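Local structure of adhesin (Streptococcus sanguinis SK1 = NCTC 7863, 6VT2) at residues A[201-206]-A[229-234]; A[234-239]-A[304-309]; A[51-56]-A[96-101]. The protein binds sialylated glycans through tandem Siglec-like modules, and so probably attaches the bacterium to sialoglycans of its host. All coordinates share one frame; numbering follows the deposited sequence. Where two conformers were deposited one is given.

Contacts 1 and 2 are two sides of one calcium site in the second Siglec-like module, with centres 8 Å apart. Contact 1 brings Asp201, Val203, Asp230 and Asn231 to the ion and contact 2 adds Asp305, whose OD2 lies 3.1 Å from OD2 of Asp201. Lys234 belongs to both, where the loop of contact 1 runs into the strand of contact 2. Contact 3 lies in the first Siglec-like module, its centre about 60 Å from that of contact 1 and about 63 Å from that of contact 2; there the loop 51-56 and the strand segment 96-101 hold sialic acid and galactose instead of a metal.

Contact 1 of 3, residues A[201-206]-A[229-234]; sequences DRVAPV and YDNSGK. With CA (calcium ion), chain J.
Asp201 and Asp230 reach toward each other tip to tip at a calcium ion, their carboxylate planes 31° apart. Both grip the metal with both oxygens, OD1 of Asp201 at 2.4 Å and OD1 of Asp230 at 2.5 Å from the calcium. Asn231 comes in across Asp201, its amide plane turned 62° from that carboxylate: OD1 binds the ion, while ND2 makes a weak hydrogen bond to Asp201 OD1. The backbone O of Val203 stands 2.2 Å from the calcium, and Asp305 OD2 completes the site. The ion thus ties two loops together at one end of the Siglec-like β-sandwich, one leading into strand 206-207 and the other linking strands 222-229 and 235-239. Two Asx turns shape the acidic ligands: Asp201 OD1 accepts from Val203 N, and Asp230 OD2 accepts from Ser232 N, which lies above the carboxylate plane, and, through its anti lone pair, from Ser232 OG at 2.6 Å. The ring of Pro205 crosses Asp230, its CD 3.5 Å from OD1. Water 1 bridges Ala204 O and Asn231 N. Beyond it, Val206 and Tyr229 form an antiparallel hydrogen-bonded pair, Val206 N lying 2.8 Å from Tyr229 O. Their side chains lie alongside each other in the same direction; chi1 of 69° turns CG of Tyr229 between its own N and C, and Val206 CB sits over one ring face, 3.9 Å from the centroid.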
loop_
_atom_site.group_PDB
_atom_site.type_symbol
_atom_site.label_atom_id
_atom_site.label_comp_id
_atom_site.label_asym_id
_atom_site.label_seq_id
_atom_site.Cartn_x
_atom_site.Cartn_y
_atom_site.Cartn_z
ATOM N N ASP A 201 1.456 10.595 -19.132
ATOM C CA ASP A 201 0.084 10.364 -18.685
ATOM C C ASP A 201 -0.819 10.839 -19.796
ATOM O O ASP A 201 -0.858 12.037 -20.083
ATOM C CB ASP A 201 -0.242 11.086 -17.391
ATOM C CG ASP A 201 -1.517 10.564 -16.715
ATOM O OD1 ASP A 201 -2.381 9.998 -17.405
ATOM O OD2 ASP A 201 -1.550 10.713 -15.475
ATOM N N ARG A 202 -1.543 9.908 -20.381
ATOM C CA ARG A 202 -2.483 10.169 -21.454
ATOM C C ARG A 202 -3.901 9.748 -21.128
ATOM O O ARG A 202 -4.757 9.708 -22.027
ATOM C CB ARG A 202 -2.049 9.441 -22.731
ATOM C CG ARG A 202 -0.670 9.780 -23.172
ATOM C CD ARG A 202 -0.311 8.954 -24.441
ATOM N NE ARG A 202 -0.207 7.527 -24.149
ATOM C CZ ARG A 202 -1.000 6.578 -24.651
ATOM N NH1 ARG A 202 -2.005 6.878 -25.471
ATOM N NH2 ARG A 202 -0.800 5.319 -24.307
ATOM N N VAL A 203 -4.180 9.415 -19.887
ATOM C CA VAL A 203 -5.488 8.905 -19.495
ATOM C C VAL A 203 -6.005 9.765 -18.362
ATOM O O VAL A 203 -5.343 9.890 -17.330
ATOM C CB VAL A 203 -5.393 7.439 -19.065
ATOM C CG1 VAL A 203 -6.828 6.915 -18.849
ATOM C CG2 VAL A 203 -4.698 6.632 -20.151
ATOM N N ALA A 204 -7.182 10.349 -18.553
ATOM C CA ALA A 204 -7.814 11.096 -17.490
ATOM C C ALA A 204 -8.343 10.178 -16.396
ATOM O O ALA A 204 -8.520 8.977 -16.587
ATOM C CB ALA A 204 -8.972 11.925 -18.027
ATOM N N PRO A 205 -8.581 10.727 -15.205
ATOM C CA PRO A 205 -9.171 9.916 -14.137
ATOM C C PRO A 205 -10.519 9.337 -14.542
ATOM O O PRO A 205 -11.216 9.867 -15.408
ATOM C CB PRO A 205 -9.350 10.913 -12.998
ATOM C CG PRO A 205 -8.311 11.993 -13.231
ATOM C CD PRO A 205 -8.215 12.068 -14.728
ATOM N N VAL A 206 -10.877 8.270 -13.839
ATOM C CA VAL A 206 -12.073 7.501 -14.075
ATOM C C VAL A 206 -12.984 7.667 -12.860
ATOM O O VAL A 206 -12.541 7.501 -11.710
ATOM C CB VAL A 206 -11.767 6.018 -14.291
ATOM C CG1 VAL A 206 -13.075 5.231 -14.368
ATOM C CG2 VAL A 206 -10.946 5.825 -15.522
ATOM N N TYR A 229 -10.494 6.799 -9.686
ATOM C CA TYR A 229 -9.100 6.386 -9.713
ATOM C C TYR A 229 -8.450 6.958 -10.955
ATOM O O TYR A 229 -9.090 7.505 -11.842
ATOM C CB TYR A 229 -8.951 4.870 -9.692
ATOM C CG TYR A 229 -9.387 4.171 -10.927
ATOM C CD1 TYR A 229 -8.492 3.940 -11.959
ATOM C CD2 TYR A 229 -10.692 3.687 -11.055
ATOM C CE1 TYR A 229 -8.904 3.235 -13.075
ATOM C CE2 TYR A 229 -11.096 3.008 -12.160
ATOM C CZ TYR A 229 -10.209 2.787 -13.165
ATOM O OH TYR A 229 -10.658 2.123 -14.286
ATOM N N ASP A 230 -7.155 6.928 -10.955
ATOM C CA ASP A 230 -6.414 7.373 -12.145
ATOM C C ASP A 230 -5.343 6.328 -12.414
ATOM O O ASP A 230 -4.853 5.763 -11.467
ATOM C CB ASP A 230 -5.822 8.760 -11.926
ATOM C CG ASP A 230 -5.228 9.362 -13.169
ATOM O OD1 ASP A 230 -5.920 9.499 -14.082
ATOM O OD2 ASP A 230 -4.039 9.561 -13.127
ATOM N N ASN A 231 -4.859 6.226 -13.647
ATOM C CA ASN A 231 -3.751 5.308 -14.009
ATOM C C ASN A 231 -2.449 5.698 -13.270
ATOM O O ASN A 231 -1.689 4.845 -12.988
ATOM C CB ASN A 231 -3.542 5.266 -15.523
ATOM C CG ASN A 231 -3.061 6.571 -16.086
ATOM O OD1 ASN A 231 -3.383 7.571 -15.568
ATOM N ND2 ASN A 231 -2.245 6.561 -17.112
ATOM N N SER A 232 -2.261 6.962 -12.891
ATOM C CA SER A 232 -1.086 7.407 -12.106
ATOM C C SER A 232 -1.233 7.035 -10.630
ATOM O O SER A 232 -0.288 7.184 -9.911
ATOM C CB SER A 232 -0.889 8.859 -12.189
ATOM O OG SER A 232 -1.962 9.511 -11.547
ATOM N N GLY A 233 -2.451 6.710 -10.195
ATOM C CA GLY A 233 -2.725 6.474 -8.813
ATOM C C GLY A 233 -2.973 7.726 -8.019
ATOM O O GLY A 233 -3.131 7.619 -6.787
ATOM N N LYS A 234 -3.043 8.897 -8.680
ATOM C CA LYS A 234 -3.181 10.162 -7.983
ATOM C C LYS A 234 -4.214 11.039 -8.671
ATOM O O LYS A 234 -4.146 11.265 -9.886
ATOM C CB LYS A 234 -1.835 10.874 -7.910
ATOM C CG LYS A 234 -1.882 12.280 -7.452
ATOM C CD LYS A 234 -2.438 12.408 -6.020
ATOM C CE LYS A 234 -2.337 13.842 -5.554
ATOM N NZ LYS A 234 -3.151 14.104 -4.355
HETATM CA CA CA J . -3.935 9.902 -15.569
HETATM O O HOH W 1 -7.066 6.844 -15.380
#

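Contact 2 of 3, residues A[234-239]-A[304-309]; sequences KITNVN and TDASGL. With CA (calcium ion), chain J.
Two residues of one strand, Thr236 and Asn237, are set against the single Thr304 of the other, a classic beta bulge between edge strand 235-239 and the end of strand 296-305. Thr304 O takes the amide of Thr236 at 2.9 Å from its N and, weakly, that of Asn237; the return bond runs from Thr304 N to Asn237 O. In Thr236, chi1 of 63° sets OG1 between its own N and C, where it lies 3.2 Å from Thr304 O and 3.3 Å from Asp305 O; water 3 touches OG1 and donates to Asp305 O. The methyl CG2 of the same residue, anti to the carbonyl carbon, presses on Ala306, only 3.4 Å from its CA, a tight fit. Ala306 CB also meets CG of Lys234. The lysine chain bends at chi2; its NZ is hydrogen-bonded to Asn267 O and to Ile235 O, the latter from above the carbonyl plane. On the face shared by Asn237 and Thr304, water 4 joins Asn237 OD1 to Thr304 OG1, which is also hydrogen-bonded to Thr310 OG1. The CB of Asp305 points away from the neighbouring strand yet lies 3.5 Å from Lys234 O. With chi1 at 66°, its CG sits between N and C at the head of the type I turn 305-308. OD1 accepts from Leu309 N at 3.0 Å, from above the carboxylate plane, and OD2 binds the calcium at 2.4 Å. One carboxylate therefore serves two tasks, one oxygen holding the backbone just past the turn and the other supplying negative charge that presumably offsets the ion's.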
loop_
_atom_site.group_PDB
_atom_site.type_symbol
_atom_site.label_atom_id
_atom_site.label_comp_id
_atom_site.label_asym_id
_atom_site.label_seq_id
_atom_site.Cartn_x
_atom_site.Cartn_y
_atom_site.Cartn_z
ATOM N N LYS A 234 -3.043 8.897 -8.680
ATOM C CA LYS A 234 -3.181 10.162 -7.983
ATOM C C LYS A 234 -4.214 11.039 -8.671
ATOM O O LYS A 234 -4.146 11.265 -9.886
ATOM C CB LYS A 234 -1.835 10.874 -7.910
ATOM C CG LYS A 234 -1.882 12.280 -7.452
ATOM C CD LYS A 234 -2.438 12.408 -6.020
ATOM C CE LYS A 234 -2.337 13.842 -5.554
ATOM N NZ LYS A 234 -3.151 14.104 -4.355
ATOM N N ILE A 235 -5.171 11.515 -7.892
ATOM C CA ILE A 235 -6.086 12.566 -8.309
ATOM C C ILE A 235 -5.853 13.775 -7.439
ATOM O O ILE A 235 -5.699 13.665 -6.212
ATOM C CB ILE A 235 -7.543 12.060 -8.233
ATOM C CG1 ILE A 235 -7.718 10.996 -9.325
ATOM C CG2 ILE A 235 -8.519 13.172 -8.280
ATOM C CD1 ILE A 235 -9.073 10.292 -9.194
ATOM N N THR A 236 -5.830 14.929 -8.094
ATOM C CA THR A 236 -5.600 16.198 -7.435
ATOM C C THR A 236 -6.867 16.996 -7.241
ATOM O O THR A 236 -6.886 17.864 -6.368
ATOM C CB THR A 236 -4.607 17.066 -8.206
ATOM O OG1 THR A 236 -5.102 17.409 -9.507
ATOM C CG2 THR A 236 -3.298 16.294 -8.333
ATOM N N ASN A 237 -7.931 16.748 -8.010
ATOM C CA ASN A 237 -9.118 17.567 -7.864
ATOM C C ASN A 237 -10.307 16.766 -8.314
ATOM O O ASN A 237 -10.212 16.085 -9.334
ATOM C CB ASN A 237 -9.013 18.836 -8.693
ATOM C CG ASN A 237 -10.268 19.652 -8.649
ATOM O OD1 ASN A 237 -11.141 19.519 -9.509
ATOM N ND2 ASN A 237 -10.385 20.483 -7.636
ATOM N N VAL A 238 -11.430 16.921 -7.594
ATOM C CA VAL A 238 -12.749 16.436 -7.985
ATOM C C VAL A 238 -13.660 17.642 -8.034
ATOM O O VAL A 238 -13.727 18.421 -7.067
ATOM C CB VAL A 238 -13.261 15.368 -7.016
ATOM C CG1 VAL A 238 -14.691 14.999 -7.343
ATOM C CG2 VAL A 238 -12.338 14.199 -7.009
ATOM N N ASN A 239 -14.308 17.829 -9.169
ATOM C CA ASN A 239 -15.024 19.061 -9.446
ATOM C C ASN A 239 -16.452 18.742 -9.844
ATOM O O ASN A 239 -16.699 18.170 -10.907
ATOM C CB ASN A 239 -14.351 19.816 -10.577
ATOM C CG ASN A 239 -14.987 21.153 -10.848
ATOM O OD1 ASN A 239 -15.875 21.597 -10.114
ATOM N ND2 ASN A 239 -14.503 21.843 -11.900
ATOM N N THR A 304 -9.395 15.494 -11.964
ATOM C CA THR A 304 -8.156 15.870 -12.615
ATOM C C THR A 304 -6.991 15.175 -11.934
ATOM O O THR A 304 -6.966 15.048 -10.710
ATOM C CB THR A 304 -7.988 17.379 -12.524
ATOM O OG1 THR A 304 -9.051 18.039 -13.169
ATOM C CG2 THR A 304 -6.677 17.824 -13.248
ATOM N N ASP A 305 -6.034 14.679 -12.728
ATOM C CA ASP A 305 -4.849 14.041 -12.170
ATOM C C ASP A 305 -3.737 15.084 -12.047
ATOM O O ASP A 305 -3.911 16.253 -12.392
ATOM C CB ASP A 305 -4.470 12.799 -12.990
ATOM C CG ASP A 305 -4.018 13.108 -14.420
ATOM O OD1 ASP A 305 -3.529 14.230 -14.663
ATOM O OD2 ASP A 305 -4.233 12.224 -15.243
ATOM N N ALA A 306 -2.584 14.655 -11.522
ATOM C CA ALA A 306 -1.534 15.621 -11.212
ATOM C C ALA A 306 -0.865 16.149 -12.470
ATOM O O ALA A 306 -0.206 17.195 -12.408
ATOM C CB ALA A 306 -0.504 14.998 -10.308
ATOM N N SER A 307 -1.027 15.459 -13.602
ATOM C CA SER A 307 -0.500 15.942 -14.873
ATOM C C SER A 307 -1.402 16.975 -15.521
ATOM O O SER A 307 -1.049 17.503 -16.569
ATOM C CB SER A 307 -0.306 14.784 -15.850
ATOM O OG SER A 307 0.659 13.899 -15.384
ATOM N N GLY A 308 -2.554 17.266 -14.928
ATOM C CA GLY A 308 -3.493 18.212 -15.485
ATOM C C GLY A 308 -4.548 17.651 -16.417
ATOM O O GLY A 308 -5.229 18.444 -17.088
ATOM N N LEU A 309 -4.646 16.326 -16.554
ATOM C CA LEU A 309 -5.685 15.748 -17.400
ATOM C C LEU A 309 -6.984 15.726 -16.594
ATOM O O LEU A 309 -7.016 15.178 -15.487
ATOM C CB LEU A 309 -5.378 14.335 -17.851
ATOM C CG LEU A 309 -4.205 14.127 -18.808
ATOM C CD1 LEU A 309 -4.134 12.670 -19.143
ATOM C CD2 LEU A 309 -4.298 15.003 -19.998
HETATM CA CA CA J . -3.935 9.902 -15.569
HETATM O O HOH W 2 -1.339 12.206 -11.305
HETATM O O HOH W 3 -3.266 18.763 -11.519
HETATM O O HOH W 4 -11.483 18.137 -11.964
#

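Contact 3 of 3, residues A[51-56]-A[96-101]; sequences YLDPNW and YTKYVR. With SIA (N-acetyl-alpha-neuraminic acid), chain D; GAL (beta-D-galactopyranose), chain B.
Lys98 leaves its strand toward the loop 51-56 and runs past Leu52 and Asp53 to the bound sialic acid. CB heads for the loop; CG lies 4.0 Å from Leu52 CD1, and chi2 of -67° bends the chain there so that CD packs on the same methyl. CE passes close to Asp53 O and sialic acid O8. At the tip, four acceptors surround NZ and share its three protons, so at least one bond must be shared or partial: Asp53 O at 2.9 Å, with NZ tilted 27° from the carbonyl plane, sialic acid O8, sialic acid O9 at 3.0 Å, and Asn42 OD1. Asp53 meets the same O9 hydroxyl: its OD2 accepts from sialic acid O9 at 2.9 Å, while OD1 takes a hydrogen bond from Asn42 ND2 and stays 4.0 Å from Lys98 NZ, too far for a salt bridge. A cis peptide follows Asp53, and the ring of Pro54 lies over one face of Tyr96, toward the CE1 rim, its CD 3.7 Å from the ring centroid. Trp56 turns its edge toward Tyr96 in an offset edge-to-face pair with planes 83° apart. Tyr96 OH is hydrogen-bonded to His88 NE2 and lies 3.4 Å from the acetyl methyl C11 of the sugar. Next along the strand, Thr97 binds the sialic acid carboxylate through N and OG1, and Tyr99 OH donates to galactose O6 at 2.6 Å. The Tyr-Thr-Lys-Tyr sequence is consistent with the Thr-Arg type sialoglycan-binding motif on this strand in related adhesins, here with a lysine. The glycerol tail is thus met by Lys98 and Asp53 together, and the same ammonium ties the strand to the loop through Asp53 O, with the nearby carboxylate probably steadying its positive charge.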
loop_
_atom_site.group_PDB
_atom_site.type_symbol
_atom_site.label_atom_id
_atom_site.label_comp_id
_atom_site.label_asym_id
_atom_site.label_seq_id
_atom_site.Cartn_x
_atom_site.Cartn_y
_atom_site.Cartn_z
ATOM N N TYR A 51 56.768 -8.899 5.870
ATOM C CA TYR A 51 56.353 -7.662 5.213
ATOM C C TYR A 51 55.149 -7.928 4.319
ATOM O O TYR A 51 55.144 -8.857 3.511
ATOM C CB TYR A 51 57.511 -7.119 4.403
ATOM C CG TYR A 51 57.274 -5.791 3.734
ATOM C CD1 TYR A 51 56.658 -5.725 2.524
ATOM C CD2 TYR A 51 57.693 -4.612 4.332
ATOM C CE1 TYR A 51 56.410 -4.536 1.913
ATOM C CE2 TYR A 51 57.510 -3.431 3.719
ATOM C CZ TYR A 51 56.878 -3.390 2.500
ATOM O OH TYR A 51 56.631 -2.240 1.823
ATOM N N LEU A 52 54.121 -7.090 4.461
ATOM C CA LEU A 52 52.861 -7.240 3.757
ATOM C C LEU A 52 52.365 -5.847 3.387
ATOM O O LEU A 52 52.287 -5.021 4.210
ATOM C CB LEU A 52 51.839 -7.926 4.660
ATOM C CG LEU A 52 50.439 -8.024 4.073
ATOM C CD1 LEU A 52 50.449 -8.910 2.859
ATOM C CD2 LEU A 52 49.452 -8.575 5.091
ATOM N N ASP A 53 52.072 -5.642 2.127
ATOM C CA ASP A 53 51.446 -4.407 1.711
ATOM C C ASP A 53 50.235 -4.812 0.835
ATOM O O ASP A 53 50.253 -5.834 0.308
ATOM C CB ASP A 53 52.407 -3.380 1.133
ATOM C CG ASP A 53 52.607 -3.537 -0.332
ATOM O OD1 ASP A 53 53.329 -4.349 -0.738
ATOM O OD2 ASP A 53 51.793 -2.992 -1.118
ATOM N N PRO A 54 49.199 -4.019 0.609
ATOM C CA PRO A 54 49.000 -2.737 1.252
ATOM C C PRO A 54 48.747 -2.752 2.752
ATOM O O PRO A 54 48.433 -3.713 3.274
ATOM C CB PRO A 54 47.710 -2.205 0.636
ATOM C CG PRO A 54 47.607 -2.940 -0.649
ATOM C CD PRO A 54 48.373 -4.203 -0.512
ATOM N N ASN A 55 48.892 -1.589 3.348
ATOM C CA ASN A 55 48.730 -1.429 4.801
ATOM C C ASN A 55 47.303 -1.730 5.255
ATOM O O ASN A 55 47.171 -2.039 6.369
ATOM C CB ASN A 55 49.188 -0.049 5.228
ATOM C CG ASN A 55 48.340 1.065 4.688
ATOM O OD1 ASN A 55 47.620 0.912 3.731
ATOM N ND2 ASN A 55 48.561 2.221 5.266
ATOM N N TRP A 56 46.302 -1.678 4.391
ATOM C CA TRP A 56 44.931 -1.952 4.802
ATOM C C TRP A 56 44.566 -3.440 4.781
ATOM O O TRP A 56 43.506 -3.710 5.167
ATOM C CB TRP A 56 43.983 -1.071 3.989
ATOM C CG TRP A 56 44.207 -1.106 2.514
ATOM C CD1 TRP A 56 44.908 -0.213 1.798
ATOM C CD2 TRP A 56 43.746 -2.101 1.602
ATOM N NE1 TRP A 56 44.909 -0.582 0.501
ATOM C CE2 TRP A 56 44.196 -1.714 0.334
ATOM C CE3 TRP A 56 42.955 -3.227 1.719
ATOM C CZ2 TRP A 56 43.903 -2.431 -0.802
ATOM C CZ3 TRP A 56 42.691 -3.953 0.598
ATOM C CH2 TRP A 56 43.175 -3.568 -0.635
ATOM N N TYR A 96 45.702 -8.186 -5.641
ATOM C CA TYR A 96 46.877 -8.468 -4.814
ATOM C C TYR A 96 46.997 -9.973 -4.569
ATOM O O TYR A 96 46.118 -10.489 -4.044
ATOM C CB TYR A 96 46.697 -7.765 -3.472
ATOM C CG TYR A 96 46.640 -6.276 -3.557
ATOM C CD1 TYR A 96 47.780 -5.534 -3.723
ATOM C CD2 TYR A 96 45.437 -5.632 -3.615
ATOM C CE1 TYR A 96 47.716 -4.173 -3.836
ATOM C CE2 TYR A 96 45.359 -4.274 -3.763
ATOM C CZ TYR A 96 46.504 -3.534 -3.782
ATOM O OH TYR A 96 46.503 -2.196 -3.960
ATOM N N THR A 97 48.144 -10.543 -4.864
ATOM C CA THR A 97 48.379 -11.967 -4.626
ATOM C C THR A 97 49.249 -11.988 -3.383
ATOM O O THR A 97 50.299 -11.486 -3.439
ATOM C CB THR A 97 49.128 -12.636 -5.760
ATOM O OG1 THR A 97 48.380 -12.306 -6.914
ATOM C CG2 THR A 97 49.237 -14.123 -5.546
ATOM N N LYS A 98 48.738 -12.533 -2.299
ATOM C CA LYS A 98 49.506 -12.559 -1.056
ATOM C C LYS A 98 49.543 -13.992 -0.523
ATOM O O LYS A 98 48.695 -14.741 -0.766
ATOM C CB LYS A 98 48.912 -11.597 -0.049
ATOM C CG LYS A 98 48.776 -10.170 -0.535
ATOM C CD LYS A 98 50.148 -9.572 -0.734
ATOM C CE LYS A 98 49.997 -8.392 -1.641
ATOM N NZ LYS A 98 51.201 -7.585 -1.743
ATOM N N TYR A 99 50.575 -14.248 0.234
ATOM C CA TYR A 99 50.946 -15.621 0.588
ATOM C C TYR A 99 50.707 -15.857 2.069
ATOM O O TYR A 99 50.952 -14.979 2.898
ATOM C CB TYR A 99 52.397 -15.845 0.236
ATOM C CG TYR A 99 52.585 -15.853 -1.239
ATOM C CD1 TYR A 99 52.632 -14.701 -1.971
ATOM C CD2 TYR A 99 52.609 -17.051 -1.918
ATOM C CE1 TYR A 99 52.670 -14.741 -3.371
ATOM C CE2 TYR A 99 52.731 -17.126 -3.310
ATOM C CZ TYR A 99 52.697 -15.948 -4.027
ATOM O OH TYR A 99 52.746 -16.072 -5.372
ATOM N N VAL A 100 50.211 -17.045 2.377
ATOM C CA VAL A 100 49.885 -17.428 3.743
ATOM C C VAL A 100 50.777 -18.600 4.126
ATOM O O VAL A 100 50.834 -19.604 3.420
ATOM C CB VAL A 100 48.397 -17.752 3.896
ATOM C CG1 VAL A 100 48.133 -18.084 5.325
ATOM C CG2 VAL A 100 47.518 -16.590 3.455
ATOM N N ARG A 101 51.443 -18.457 5.279
ATOM C CA ARG A 101 52.300 -19.520 5.759
ATOM C C ARG A 101 51.937 -19.846 7.199
ATOM O O ARG A 101 51.447 -19.051 7.870
ATOM C CB ARG A 101 53.773 -19.120 5.717
ATOM C CG ARG A 101 54.232 -18.654 4.347
ATOM C CD ARG A 101 55.693 -18.307 4.471
ATOM N NE ARG A 101 56.544 -19.471 4.427
ATOM C CZ ARG A 101 57.855 -19.413 4.503
ATOM N NH1 ARG A 101 58.459 -18.263 4.661
ATOM N NH2 ARG A 101 58.589 -20.501 4.421
HETATM C C1 SIA D . 49.886 -9.096 -7.555
HETATM C C2 SIA D . 50.816 -8.141 -8.419
HETATM C C3 SIA D . 50.120 -7.502 -9.627
HETATM C C4 SIA D . 49.020 -6.506 -9.255
HETATM C C5 SIA D . 49.552 -5.463 -8.262
HETATM C C6 SIA D . 50.270 -6.172 -7.085
HETATM C C7 SIA D . 51.011 -5.221 -6.109
HETATM C C8 SIA D . 51.888 -6.036 -5.123
HETATM C C9 SIA D . 52.326 -5.159 -3.955
HETATM C C10 SIA D . 48.419 -3.295 -7.931
HETATM C C11 SIA D . 47.222 -2.590 -7.295
HETATM N N5 SIA D . 48.474 -4.633 -7.729
HETATM O O1A SIA D . 49.029 -9.769 -8.170
HETATM O O1B SIA D . 50.169 -9.092 -6.323
HETATM O O4 SIA D . 48.514 -5.827 -10.422
HETATM O O6 SIA D . 51.282 -7.046 -7.571
HETATM O O7 SIA D . 51.751 -4.241 -6.818
HETATM O O8 SIA D . 51.153 -7.181 -4.675
HETATM O O9 SIA D . 51.196 -4.953 -3.102
HETATM O O10 SIA D . 49.264 -2.674 -8.572
HETATM C C1 GAL B . 55.097 -10.324 -7.832
HETATM C C2 GAL B . 54.167 -9.385 -8.630
HETATM C C3 GAL B . 52.716 -9.547 -8.192
HETATM C C4 GAL B . 52.307 -11.026 -8.227
HETATM C C5 GAL B . 53.290 -11.821 -7.373
HETATM C C6 GAL B . 53.018 -13.336 -7.341
HETATM O O2 GAL B . 54.498 -8.025 -8.407
HETATM O O3 GAL B . 51.839 -8.816 -9.046
HETATM O O4 GAL B . 52.319 -11.505 -9.553
HETATM O O5 GAL B . 54.615 -11.658 -7.880
HETATM O O6 GAL B . 53.873 -13.998 -6.420
#